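Local coordinates for protein ferredoxin--NADP reductase, apicoplast (Plasmodium falciparum, PDB 3JQQ) that transfers electrons between ferredoxin and NADP(H) through a bound FAD in the apicoplast, and may serve the terminal step of isoprenoid precursor synthesis, at residues L26-H37 with Y218-L226; T53-N61 with Y135-K143. The protein carries 1 engineered substitution. All coordinates share one frame; numbering follows the deposited sequence.

In the fold
The two contacts lie about 20 Å apart, centre to centre, and meet different parts of the antiparallel FAD-binding sheet. Contact 1 joins the two domains: the loop before and the start of strand 35-41 rest on the loop that follows strand 211-217, beside the bound adenosine-2'-5'-diphosphate. Contact 2 stays within the FAD domain, where Ile56 of strand 53-56 and the turn after it pack on helix 137-144, whose first residues hold the FAD diphosphate. Lys143 of contact 2 bridges them directly, its NZ forming a 3.0 Å salt bridge with Glu34 OE2 of contact 1. Val35 of contact 1 has its side chain about 6 Å from a bound FAD at the nearest atoms.

Contact 1. Residues L26-H37 with Y218-L226. With A2P (adenosine-2'-5'-diphosphate), chain J.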
loop_
_atom_site.group_PDB
_atom_site.type_symbol
_atom_site.label_atom_id
_atom_site.label_comp_id
_atom_site.label_asym_id
_atom_site.label_seq_id
_atom_site.Cartn_x
_atom_site.Cartn_y
_atom_site.Cartn_z
ATOM N N LEU B 26 8.310 14.892 -11.425
ATOM C CA LEU B 26 7.716 14.125 -12.527
ATOM C C LEU B 26 6.262 14.467 -12.823
ATOM O O LEU B 26 5.759 14.166 -13.907
ATOM C CB LEU B 26 7.825 12.622 -12.256
ATOM C CG LEU B 26 8.986 11.869 -12.901
ATOM C CD1 LEU B 26 8.874 10.377 -12.614
ATOM C CD2 LEU B 26 9.019 12.128 -14.403
ATOM N N VAL B 27 5.581 15.073 -11.859
ATOM C CA VAL B 27 4.188 15.447 -12.058
ATOM C C VAL B 27 4.041 16.935 -12.347
ATOM O O VAL B 27 4.987 17.711 -12.201
ATOM C CB VAL B 27 3.306 15.072 -10.850
ATOM C CG1 VAL B 27 3.194 13.558 -10.722
ATOM C CG2 VAL B 27 3.856 15.691 -9.575
ATOM N N ARG B 28 2.839 17.319 -12.754
ATOM C CA ARG B 28 2.547 18.700 -13.084
ATOM C C ARG B 28 1.563 19.269 -12.059
ATOM O O ARG B 28 0.914 18.512 -11.338
ATOM C CB ARG B 28 2.047 18.787 -14.529
ATOM C CG ARG B 28 3.144 18.391 -15.525
ATOM C CD ARG B 28 2.617 17.896 -16.862
ATOM N NE ARG B 28 1.869 16.646 -16.747
ATOM C CZ ARG B 28 2.412 15.462 -16.472
ATOM N NH1 ARG B 28 3.720 15.353 -16.270
ATOM N NH2 ARG B 28 1.642 14.388 -16.391
ATOM N N PRO B 29 1.470 20.606 -11.978
ATOM C CA PRO B 29 0.834 21.330 -10.870
ATOM C C PRO B 29 -0.519 20.802 -10.381
ATOM O O PRO B 29 -0.770 20.810 -9.175
ATOM C CB PRO B 29 0.684 22.747 -11.428
ATOM C CG PRO B 29 1.833 22.887 -12.361
ATOM C CD PRO B 29 2.010 21.528 -12.995
ATOM N N ASN B 30 -1.385 20.364 -11.288
ATOM C CA ASN B 30 -2.707 19.889 -10.884
ATOM C C ASN B 30 -2.688 18.522 -10.193
ATOM O O ASN B 30 -3.734 18.008 -9.797
ATOM C CB ASN B 30 -3.676 19.878 -12.072
ATOM C CG ASN B 30 -4.102 21.276 -12.491
ATOM O OD1 ASN B 30 -4.406 21.518 -13.662
ATOM N ND2 ASN B 30 -4.122 22.202 -11.539
ATOM N N SER B 31 -1.502 17.938 -10.049
ATOM C CA SER B 31 -1.362 16.656 -9.364
ATOM C C SER B 31 -1.318 16.857 -7.852
ATOM O O SER B 31 -0.697 17.803 -7.371
ATOM C CB SER B 31 -0.101 15.925 -9.832
ATOM O OG SER B 31 0.002 14.642 -9.233
ATOM N N PRO B 32 -1.989 15.972 -7.099
ATOM C CA PRO B 32 -1.929 15.998 -5.640
ATOM C C PRO B 32 -0.716 15.233 -5.131
ATOM O O PRO B 32 -0.448 15.209 -3.930
ATOM C CB PRO B 32 -3.213 15.278 -5.228
ATOM C CG PRO B 32 -3.468 14.322 -6.342
ATOM C CD PRO B 32 -2.975 14.997 -7.597
ATOM N N ASN B 33 0.011 14.619 -6.057
ATOM C CA ASN B 33 1.168 13.810 -5.712
ATOM C C ASN B 33 2.489 14.555 -5.816
ATOM O O ASN B 33 2.602 15.560 -6.517
ATOM C CB ASN B 33 1.223 12.571 -6.606
ATOM C CG ASN B 33 0.052 11.651 -6.384
ATOM O OD1 ASN B 33 -0.410 11.480 -5.255
ATOM N ND2 ASN B 33 -0.435 11.041 -7.458
ATOM N N GLU B 34 3.484 14.043 -5.102
ATOM C CA GLU B 34 4.852 14.502 -5.238
ATOM C C GLU B 34 5.692 13.297 -5.629
ATOM O O GLU B 34 5.754 12.313 -4.894
ATOM C CB GLU B 34 5.357 15.095 -3.921
ATOM C CG GLU B 34 6.718 15.771 -4.030
ATOM C CD GLU B 34 7.175 16.393 -2.723
ATOM O OE1 GLU B 34 6.475 16.223 -1.702
ATOM O OE2 GLU B 34 8.239 17.047 -2.719
ATOM N N VAL B 35 6.317 13.356 -6.796
ATOM C CA VAL B 35 7.187 12.263 -7.213
ATOM C C VAL B 35 8.415 12.746 -7.981
ATOM O O VAL B 35 8.323 13.570 -8.894
ATOM C CB VAL B 35 6.410 11.130 -7.951
ATOM C CG1 VAL B 35 5.053 11.625 -8.454
ATOM C CG2 VAL B 35 7.244 10.533 -9.066
ATOM N N TYR B 36 9.572 12.237 -7.573
ATOM C CA TYR B 36 10.838 12.685 -8.125
ATOM C C TYR B 36 11.485 11.621 -8.999
ATOM O O TYR B 36 11.559 10.446 -8.630
ATOM C CB TYR B 36 11.787 13.144 -7.007
ATOM C CG TYR B 36 11.323 14.421 -6.344
ATOM C CD1 TYR B 36 10.613 14.392 -5.149
ATOM C CD2 TYR B 36 11.562 15.657 -6.932
ATOM C CE1 TYR B 36 10.168 15.561 -4.550
ATOM C CE2 TYR B 36 11.121 16.832 -6.341
ATOM C CZ TYR B 36 10.423 16.774 -5.151
ATOM O OH TYR B 36 9.982 17.933 -4.556
ATOM N N HIS B 37 11.923 12.048 -10.177
ATOM C CA HIS B 37 12.710 11.221 -11.075
ATOM C C HIS B 37 14.180 11.447 -10.754
ATOM O O HIS B 37 14.677 12.569 -10.860
ATOM C CB HIS B 37 12.412 11.615 -12.524
ATOM C CG HIS B 37 13.423 11.127 -13.515
ATOM N ND1 HIS B 37 13.388 9.858 -14.052
ATOM C CD2 HIS B 37 14.481 11.748 -14.091
ATOM C CE1 HIS B 37 14.384 9.714 -14.908
ATOM N NE2 HIS B 37 15.062 10.847 -14.950
ATOM N N TYR B 218 -4.359 9.513 -11.074
ATOM C CA TYR B 218 -5.391 10.409 -10.548
ATOM C C TYR B 218 -5.980 11.338 -11.616
ATOM O O TYR B 218 -7.198 11.411 -11.782
ATOM C CB TYR B 218 -4.858 11.228 -9.370
ATOM C CG TYR B 218 -5.882 12.178 -8.789
ATOM C CD1 TYR B 218 -6.934 11.705 -8.013
ATOM C CD2 TYR B 218 -5.805 13.538 -9.022
ATOM C CE1 TYR B 218 -7.878 12.566 -7.484
ATOM C CE2 TYR B 218 -6.744 14.410 -8.496
ATOM C CZ TYR B 218 -7.777 13.921 -7.727
ATOM O OH TYR B 218 -8.716 14.775 -7.199
ATOM N N ASN B 219 -5.107 12.051 -12.324
ATOM C CA ASN B 219 -5.512 12.935 -13.411
ATOM C C ASN B 219 -4.385 13.075 -14.435
ATOM O O ASN B 219 -3.345 12.430 -14.307
ATOM C CB ASN B 219 -5.933 14.306 -12.870
ATOM C CG ASN B 219 -4.817 15.005 -12.117
ATOM O OD1 ASN B 219 -3.661 14.595 -12.185
ATOM N ND2 ASN B 219 -5.158 16.066 -11.397
ATOM N N GLU B 220 -4.590 13.912 -15.449
ATOM C CA GLU B 220 -3.591 14.107 -16.502
ATOM C C GLU B 220 -2.226 14.544 -15.962
ATOM O O GLU B 220 -1.185 14.109 -16.456
ATOM C CB GLU B 220 -4.081 15.128 -17.535
ATOM C CG GLU B 220 -5.356 14.736 -18.275
ATOM C CD GLU B 220 -6.621 15.139 -17.533
ATOM O OE1 GLU B 220 -6.548 15.373 -16.305
ATOM O OE2 GLU B 220 -7.689 15.221 -18.182
ATOM N N ASP B 221 -2.233 15.416 -14.959
ATOM C CA ASP B 221 -0.991 15.939 -14.401
ATOM C C ASP B 221 -0.263 14.907 -13.545
ATOM O O ASP B 221 0.849 15.152 -13.079
ATOM C CB ASP B 221 -1.251 17.210 -13.589
ATOM C CG ASP B 221 -1.439 18.438 -14.466
ATOM O OD1 ASP B 221 -1.697 18.281 -15.680
ATOM O OD2 ASP B 221 -1.331 19.564 -13.934
ATOM N N SER B 222 -0.894 13.753 -13.346
ATOM C CA SER B 222 -0.311 12.700 -12.519
ATOM C C SER B 222 0.333 11.593 -13.349
ATOM O O SER B 222 0.926 10.671 -12.800
ATOM C CB SER B 222 -1.360 12.114 -11.571
ATOM O OG SER B 222 -1.842 13.102 -10.672
ATOM N N ILE B 223 0.219 11.692 -14.672
ATOM C CA ILE B 223 0.866 10.730 -15.554
ATOM C C ILE B 223 2.379 10.838 -15.418
ATOM O O ILE B 223 2.967 11.888 -15.690
ATOM C CB ILE B 223 0.480 10.944 -17.029
ATOM C CG1 ILE B 223 -1.035 10.854 -17.204
ATOM C CG2 ILE B 223 1.183 9.929 -17.918
ATOM C CD1 ILE B 223 -1.511 11.300 -18.564
ATOM N N LEU B 224 3.006 9.762 -14.984
ATOM C CA LEU B 224 4.450 9.726 -14.858
ATOM C C LEU B 224 5.075 9.416 -16.215
ATOM O O LEU B 224 4.588 8.557 -16.948
ATOM C CB LEU B 224 4.860 8.692 -13.809
ATOM C CG LEU B 224 4.171 8.927 -12.459
ATOM C CD1 LEU B 224 4.563 7.870 -11.439
ATOM C CD2 LEU B 224 4.480 10.324 -11.938
ATOM N N TYR B 225 6.143 10.128 -16.549
ATOM C CA TYR B 225 6.843 9.937 -17.822
ATOM C C TYR B 225 5.945 10.235 -19.029
ATOM O O TYR B 225 5.995 9.546 -20.047
ATOM C CB TYR B 225 7.458 8.541 -17.903
ATOM C CG TYR B 225 8.537 8.304 -16.863
ATOM C CD1 TYR B 225 9.760 8.950 -16.945
ATOM C CD2 TYR B 225 8.330 7.434 -15.798
ATOM C CE1 TYR B 225 10.747 8.744 -15.995
ATOM C CE2 TYR B 225 9.312 7.223 -14.846
ATOM C CZ TYR B 225 10.518 7.884 -14.950
ATOM O OH TYR B 225 11.499 7.684 -14.007
ATOM N N LEU B 226 5.140 11.284 -18.895
ATOM C CA LEU B 226 4.243 11.755 -19.949
ATOM C C LEU B 226 5.008 12.187 -21.203
ATOM O O LEU B 226 4.524 12.015 -22.324
ATOM C CB LEU B 226 3.398 12.918 -19.414
ATOM C CG LEU B 226 2.037 13.252 -20.042
ATOM C CD1 LEU B 226 2.101 14.504 -20.902
ATOM C CD2 LEU B 226 1.459 12.065 -20.820
HETATM P P1 A2P J . -7.301 6.880 -6.094
HETATM O O1P A2P J . -8.704 6.384 -5.841
HETATM O O2P A2P J . -6.311 6.491 -5.023
HETATM O O3P A2P J . -7.227 8.326 -6.525
HETATM P P2 A2P J . -1.119 5.823 -6.161
HETATM O O4P A2P J . -0.001 5.053 -6.822
HETATM O O5P A2P J . -1.471 5.350 -4.769
HETATM O O6P A2P J . -1.003 7.321 -6.309
HETATM O "O5'" A2P J . -2.417 5.446 -7.035
HETATM C "C5'" A2P J . -2.311 5.312 -8.451
HETATM C "C4'" A2P J . -3.706 5.210 -9.053
HETATM O "O4'" A2P J . -4.279 3.935 -8.741
HETATM C "C3'" A2P J . -4.641 6.264 -8.476
HETATM O "O3'" A2P J . -5.438 6.792 -9.541
HETATM C "C2'" A2P J . -5.532 5.502 -7.518
HETATM O "O2'" A2P J . -6.832 6.074 -7.407
HETATM C "C1'" A2P J . -5.600 4.171 -8.246
HETATM N N9 A2P J . -6.162 3.092 -7.394
HETATM C C8 A2P J . -6.461 3.177 -6.083
HETATM N N7 A2P J . -6.982 2.009 -5.627
HETATM C C5 A2P J . -7.030 1.156 -6.670
HETATM C C6 A2P J . -7.469 -0.242 -6.895
HETATM N N6 A2P J . -7.976 -0.988 -5.886
HETATM N N1 A2P J . -7.347 -0.753 -8.142
HETATM C C2 A2P J . -6.843 -0.030 -9.157
HETATM N N3 A2P J . -6.427 1.241 -9.024
HETATM C C4 A2P J . -6.494 1.877 -7.831
HETATM O O HOH W 1 6.239 12.878 -16.110
HETATM O O HOH W 2 -0.356 17.285 -17.694
HETATM O O HOH W 3 -1.769 22.139 -14.712
HETATM O O HOH W 4 0.995 10.126 -10.094
#
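Arg28 lays its guanidinium group across Asp221 O on one face and Leu226 CB on the other, and its NH2 donates within the guanidinium plane to two backbone oxygens, Glu220 O at 2.8 Å and Ile223 O at 2.9 Å. The bend at chi3 (-65°) folds the chain back to this loop. Arg28 N donates almost straight to Asp221 O (3.0 Å, 173°), while a water lies between Arg28 NE and Asp221 OD1. The other carboxylate oxygen, Asp221 OD2, accepts from Asn30 N through its anti lone pair (2.8 Å), within the type I turn Arg28-Ser31. Asn219 ND2 donates to Asn30 O of the same turn from above the carbonyl plane. Ser31 OG, the acceptor of an ST turn, donates to Ser222 OG at 2.8 Å, and Ser222 OG donates in turn to Asn219 OD1.

Apolar contacts flank the polar turn. Leu26 CD1 makes a CH-pi contact over the face of Tyr225. Tyr225 OH is hydrogen-bonded to His37 ND1 (2.9 Å), lying near the plane of the imidazole at its edge, and also to Ser106 OG. Leu224 CD2 touches Val27 CG1 (3.7 Å) and Val35 CG1, which lie on the same side of it. Pro32 CG sits over the Tyr218 ring, whose edge faces the ligand's O3P. This is the interface between the FAD and NADP domains of plant-type ferredoxin-NADP reductases, here bordering the adenosine-2'-5'-diphosphate pocket.

Contact 2. Residues T53-N61 with Y135-K143; sequences TCGIIPYYN and YGYCSGFIK. With FAD (flavin-adenine dinucleotide), chain I.
Pro58 CA stands over the centre of the Phe141 ring, a CH-pi contact 3.9 Å from CA to the Phe141 centroid, and Tyr59 N lies above the same face nearer the rim. Phe141 in turn presents its edge to the face of Tyr59, the planes inclined at 60°, while its CB rests over that tyrosine ring, 3.6 Å from Tyr59 CE2. Pro58 CG presses on Tyr137 CE2 at 3.5 Å and also reaches Cys138 CB. The Tyr137 ring approaches Tyr59 obliquely, completing an aromatic cluster of Tyr59, Tyr137 and Phe141. Deeper in, Ile56 CG2 touches both Phe141 CE2 and Cys138 SG.

Helix 137-144 belongs to the FAD-binding domain of the ferredoxin reductase family, a small antiparallel barrel closed by a helix that holds the cofactor diphosphate at its N-terminal end. Tyr137 N donates to FAD O2A and Cys138 N to FAD O1P, the latter nearly straight at 173°. Ser139 binds FAD O2P twice, through N and through OG at 2.6 Å. The helix end would be expected to stabilise the phosphate charge.

Two waters tie the turn to the helix. One joins Pro58 O to the Tyr137 hydroxyl; the other lies between Tyr59 OH and Tyr137 O, at the edge of the Tyr59 ring. With CG opposite the backbone N (chi1 179°), the Tyr137 side chain crosses Pro58 at about a right angle, and Arg101 and Gln97 also touch it. Farther along the helix, Lys23 NZ binds the carbonyl oxygens of Ile142 and Lys143.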
loop_
_atom_site.group_PDB
_atom_site.type_symbol
_atom_site.label_atom_id
_atom_site.label_comp_id
_atom_site.label_asym_id
_atom_site.label_seq_id
_atom_site.Cartn_x
_atom_site.Cartn_y
_atom_site.Cartn_z
ATOM N N THR B 53 14.290 -4.114 -10.263
ATOM C CA THR B 53 14.241 -3.091 -9.247
ATOM C C THR B 53 15.606 -3.001 -8.592
ATOM O O THR B 53 16.407 -3.937 -8.659
ATOM C CB THR B 53 13.221 -3.434 -8.162
ATOM O OG1 THR B 53 13.238 -2.412 -7.157
ATOM C CG2 THR B 53 13.571 -4.762 -7.517
ATOM N N CYS B 54 15.870 -1.860 -7.973
ATOM C CA CYS B 54 17.035 -1.707 -7.131
ATOM C C CYS B 54 16.522 -1.393 -5.743
ATOM O O CYS B 54 15.361 -1.023 -5.573
ATOM C CB CYS B 54 17.921 -0.567 -7.635
ATOM S SG CYS B 54 17.065 1.022 -7.777
ATOM N N GLY B 55 17.378 -1.559 -4.748
ATOM C CA GLY B 55 17.058 -1.111 -3.408
ATOM C C GLY B 55 17.815 0.176 -3.135
ATOM O O GLY B 55 18.943 0.357 -3.595
ATOM N N ILE B 56 17.181 1.086 -2.408
ATOM C CA ILE B 56 17.863 2.272 -1.927
ATOM C C ILE B 56 17.909 2.184 -0.409
ATOM O O ILE B 56 16.888 1.933 0.229
ATOM C CB ILE B 56 17.136 3.565 -2.344
ATOM C CG1 ILE B 56 17.242 3.784 -3.859
ATOM C CG2 ILE B 56 17.709 4.760 -1.602
ATOM C CD1 ILE B 56 16.419 4.953 -4.370
ATOM N N ILE B 57 19.095 2.366 0.167
ATOM C CA ILE B 57 19.237 2.382 1.622
ATOM C C ILE B 57 19.320 3.816 2.129
ATOM O O ILE B 57 20.351 4.468 1.991
ATOM C CB ILE B 57 20.491 1.618 2.092
ATOM C CG1 ILE B 57 20.490 0.191 1.546
ATOM C CG2 ILE B 57 20.568 1.609 3.617
ATOM C CD1 ILE B 57 21.829 -0.505 1.672
ATOM N N PRO B 58 18.228 4.309 2.726
ATOM C CA PRO B 58 18.186 5.690 3.201
ATOM C C PRO B 58 19.206 5.947 4.307
ATOM O O PRO B 58 19.384 5.111 5.194
ATOM C CB PRO B 58 16.763 5.833 3.758
ATOM C CG PRO B 58 16.000 4.645 3.254
ATOM C CD PRO B 58 17.006 3.562 3.064
ATOM N N TYR B 59 19.871 7.099 4.239
ATOM C CA TYR B 59 20.793 7.552 5.283
ATOM C C TYR B 59 22.010 6.644 5.510
ATOM O O TYR B 59 22.648 6.714 6.562
ATOM C CB TYR B 59 20.045 7.783 6.602
ATOM C CG TYR B 59 18.846 8.703 6.480
ATOM C CD1 TYR B 59 19.001 10.085 6.429
ATOM C CD2 TYR B 59 17.557 8.186 6.416
ATOM C CE1 TYR B 59 17.904 10.925 6.316
ATOM C CE2 TYR B 59 16.457 9.016 6.304
ATOM C CZ TYR B 59 16.635 10.384 6.255
ATOM O OH TYR B 59 15.539 11.206 6.144
ATOM N N TYR B 60 22.337 5.805 4.530
ATOM C CA TYR B 60 23.521 4.949 4.635
ATOM C C TYR B 60 24.805 5.774 4.655
ATOM O O TYR B 60 24.915 6.791 3.967
ATOM C CB TYR B 60 23.575 3.933 3.485
ATOM C CG TYR B 60 24.723 2.942 3.588
ATOM C CD1 TYR B 60 24.521 1.665 4.100
ATOM C CD2 TYR B 60 26.006 3.284 3.176
ATOM C CE1 TYR B 60 25.563 0.758 4.198
ATOM C CE2 TYR B 60 27.053 2.384 3.271
ATOM C CZ TYR B 60 26.826 1.123 3.783
ATOM O OH TYR B 60 27.865 0.226 3.879
ATOM N N ASN B 61 25.771 5.326 5.454
ATOM C CA ASN B 61 27.102 5.931 5.508
ATOM C C ASN B 61 28.164 4.860 5.763
ATOM O O ASN B 61 27.836 3.718 6.084
ATOM C CB ASN B 61 27.164 7.015 6.589
ATOM C CG ASN B 61 28.502 7.737 6.621
ATOM O OD1 ASN B 61 29.237 7.757 5.632
ATOM N ND2 ASN B 61 28.823 8.339 7.763
ATOM N N TYR B 135 7.073 12.448 6.845
ATOM C CA TYR B 135 7.363 11.724 5.609
ATOM C C TYR B 135 7.645 10.253 5.861
ATOM O O TYR B 135 8.096 9.877 6.940
ATOM C CB TYR B 135 8.559 12.351 4.886
ATOM C CG TYR B 135 8.281 13.737 4.385
ATOM C CD1 TYR B 135 8.432 14.836 5.218
ATOM C CD2 TYR B 135 7.850 13.952 3.084
ATOM C CE1 TYR B 135 8.168 16.114 4.767
ATOM C CE2 TYR B 135 7.584 15.225 2.623
ATOM C CZ TYR B 135 7.744 16.302 3.468
ATOM O OH TYR B 135 7.478 17.572 3.013
ATOM N N GLY B 136 7.377 9.420 4.862
ATOM C CA GLY B 136 7.830 8.038 4.907
ATOM C C GLY B 136 9.311 8.049 5.233
ATOM O O GLY B 136 9.945 9.105 5.219
ATOM N N TYR B 137 9.871 6.882 5.527
ATOM C CA TYR B 137 11.283 6.792 5.916
ATOM C C TYR B 137 12.220 7.139 4.758
ATOM O O TYR B 137 13.042 8.050 4.868
ATOM C CB TYR B 137 11.601 5.404 6.478
ATOM C CG TYR B 137 13.046 5.211 6.877
ATOM C CD1 TYR B 137 13.620 5.978 7.882
ATOM C CD2 TYR B 137 13.834 4.250 6.256
ATOM C CE1 TYR B 137 14.941 5.799 8.252
ATOM C CE2 TYR B 137 15.154 4.062 6.619
ATOM C CZ TYR B 137 15.703 4.839 7.617
ATOM O OH TYR B 137 17.015 4.655 7.982
ATOM N N CYS B 138 12.087 6.412 3.649
ATOM C CA CYS B 138 12.861 6.714 2.451
ATOM C C CYS B 138 12.362 7.997 1.775
ATOM O O CYS B 138 13.156 8.796 1.286
ATOM C CB CYS B 138 12.813 5.537 1.473
ATOM S SG CYS B 138 13.970 5.657 0.091
ATOM N N SER B 139 11.046 8.196 1.758
ATOM C CA SER B 139 10.459 9.382 1.129
ATOM C C SER B 139 11.099 10.685 1.610
ATOM O O SER B 139 11.408 11.566 0.807
ATOM C CB SER B 139 8.947 9.426 1.359
ATOM O OG SER B 139 8.328 8.274 0.822
ATOM N N GLY B 140 11.283 10.808 2.922
ATOM C CA GLY B 140 11.892 12.004 3.496
ATOM C C GLY B 140 13.350 12.141 3.097
ATOM O O GLY B 140 13.839 13.249 2.874
ATOM N N PHE B 141 14.048 11.020 3.011
ATOM C CA PHE B 141 15.444 11.004 2.586
ATOM C C PHE B 141 15.578 11.486 1.142
ATOM O O PHE B 141 16.449 12.298 0.833
ATOM C CB PHE B 141 16.026 9.596 2.772
ATOM C CG PHE B 141 17.286 9.334 1.991
ATOM C CD1 PHE B 141 18.507 9.832 2.419
ATOM C CD2 PHE B 141 17.250 8.556 0.845
ATOM C CE1 PHE B 141 19.665 9.575 1.705
ATOM C CE2 PHE B 141 18.403 8.298 0.126
ATOM C CZ PHE B 141 19.612 8.808 0.557
ATOM N N ILE B 142 14.698 11.007 0.260
ATOM C CA ILE B 142 14.704 11.446 -1.131
ATOM C C ILE B 142 14.286 12.908 -1.231
ATOM O O ILE B 142 14.852 13.679 -2.006
ATOM C CB ILE B 142 13.764 10.596 -1.988
ATOM C CG1 ILE B 142 14.238 9.142 -1.987
ATOM C CG2 ILE B 142 13.683 11.137 -3.411
ATOM C CD1 ILE B 142 13.140 8.152 -2.311
ATOM N N LYS B 143 13.291 13.276 -0.434
ATOM C CA LYS B 143 12.803 14.643 -0.383
ATOM C C LYS B 143 13.984 15.578 -0.198
ATOM O O LYS B 143 14.123 16.576 -0.902
ATOM C CB LYS B 143 11.855 14.800 0.806
ATOM C CG LYS B 143 10.665 15.707 0.575
ATOM C CD LYS B 143 11.059 17.092 0.107
ATOM C CE LYS B 143 9.888 18.054 0.279
ATOM N NZ LYS B 143 9.720 18.943 -0.903
HETATM P PA FAD I . 7.578 3.920 5.021
HETATM O O1A FAD I . 8.146 2.534 4.834
HETATM O O2A FAD I . 8.364 4.690 6.055
HETATM O O5B FAD I . 6.012 3.836 5.403
HETATM C C5B FAD I . 5.080 3.285 4.498
HETATM C C4B FAD I . 3.819 4.143 4.431
HETATM O O4B FAD I . 3.283 4.348 5.727
HETATM C C3B FAD I . 4.115 5.516 3.856
HETATM O O3B FAD I . 3.017 5.914 3.071
HETATM C C2B FAD I . 4.211 6.409 5.076
HETATM O O2B FAD I . 3.747 7.709 4.789
HETATM C C1B FAD I . 3.321 5.717 6.094
HETATM N N9A FAD I . 3.839 5.845 7.468
HETATM C C8A FAD I . 5.093 5.521 7.916
HETATM N N7A FAD I . 5.153 5.779 9.245
HETATM C C5A FAD I . 3.955 6.256 9.648
HETATM C C6A FAD I . 3.480 6.670 10.887
HETATM N N6A FAD I . 4.296 6.719 11.938
HETATM N N1A FAD I . 2.181 7.120 10.994
HETATM C C2A FAD I . 1.369 7.155 9.880
HETATM N N3A FAD I . 1.850 6.744 8.655
HETATM C C4A FAD I . 3.123 6.300 8.542
HETATM N N1 FAD I . 7.774 3.070 -4.869
HETATM C C2 FAD I . 8.016 4.137 -5.704
HETATM O O2 FAD I . 7.794 5.279 -5.300
HETATM N N3 FAD I . 8.503 3.925 -6.980
HETATM C C4 FAD I . 8.745 2.644 -7.426
HETATM O O4 FAD I . 9.175 2.457 -8.563
HETATM C C4X FAD I . 8.499 1.566 -6.586
HETATM N N5 FAD I . 8.742 0.282 -7.028
HETATM C C5X FAD I . 8.493 -0.778 -6.183
HETATM C C6 FAD I . 8.737 -2.072 -6.631
HETATM C C7 FAD I . 8.495 -3.151 -5.795
HETATM C C7M FAD I . 8.760 -4.548 -6.282
HETATM C C8 FAD I . 8.008 -2.928 -4.506
HETATM C C8M FAD I . 7.735 -4.083 -3.582
HETATM C C9 FAD I . 7.764 -1.635 -4.063
HETATM C C9A FAD I . 8.003 -0.553 -4.895
HETATM N N10 FAD I . 7.765 0.735 -4.441
HETATM C C10 FAD I . 8.011 1.786 -5.301
HETATM C "C1'" FAD I . 7.407 1.016 -2.995
HETATM C "C2'" FAD I . 8.600 1.565 -2.200
HETATM O "O2'" FAD I . 9.567 0.552 -2.068
HETATM C "C3'" FAD I . 8.293 2.047 -0.774
HETATM O "O3'" FAD I . 7.418 1.154 -0.119
HETATM C "C4'" FAD I . 7.735 3.468 -0.704
HETATM O "O4'" FAD I . 8.723 4.367 -1.155
HETATM C "C5'" FAD I . 7.379 3.832 0.734
HETATM O "O5'" FAD I . 8.562 3.755 1.493
HETATM P P FAD I . 8.870 4.787 2.690
HETATM O O1P FAD I . 10.077 4.312 3.464
HETATM O O2P FAD I . 9.072 6.195 2.177
HETATM O O3P FAD I . 7.557 4.708 3.617
HETATM O O HOH W 5 18.119 2.715 6.577
HETATM O O HOH W 6 13.262 10.150 6.356
#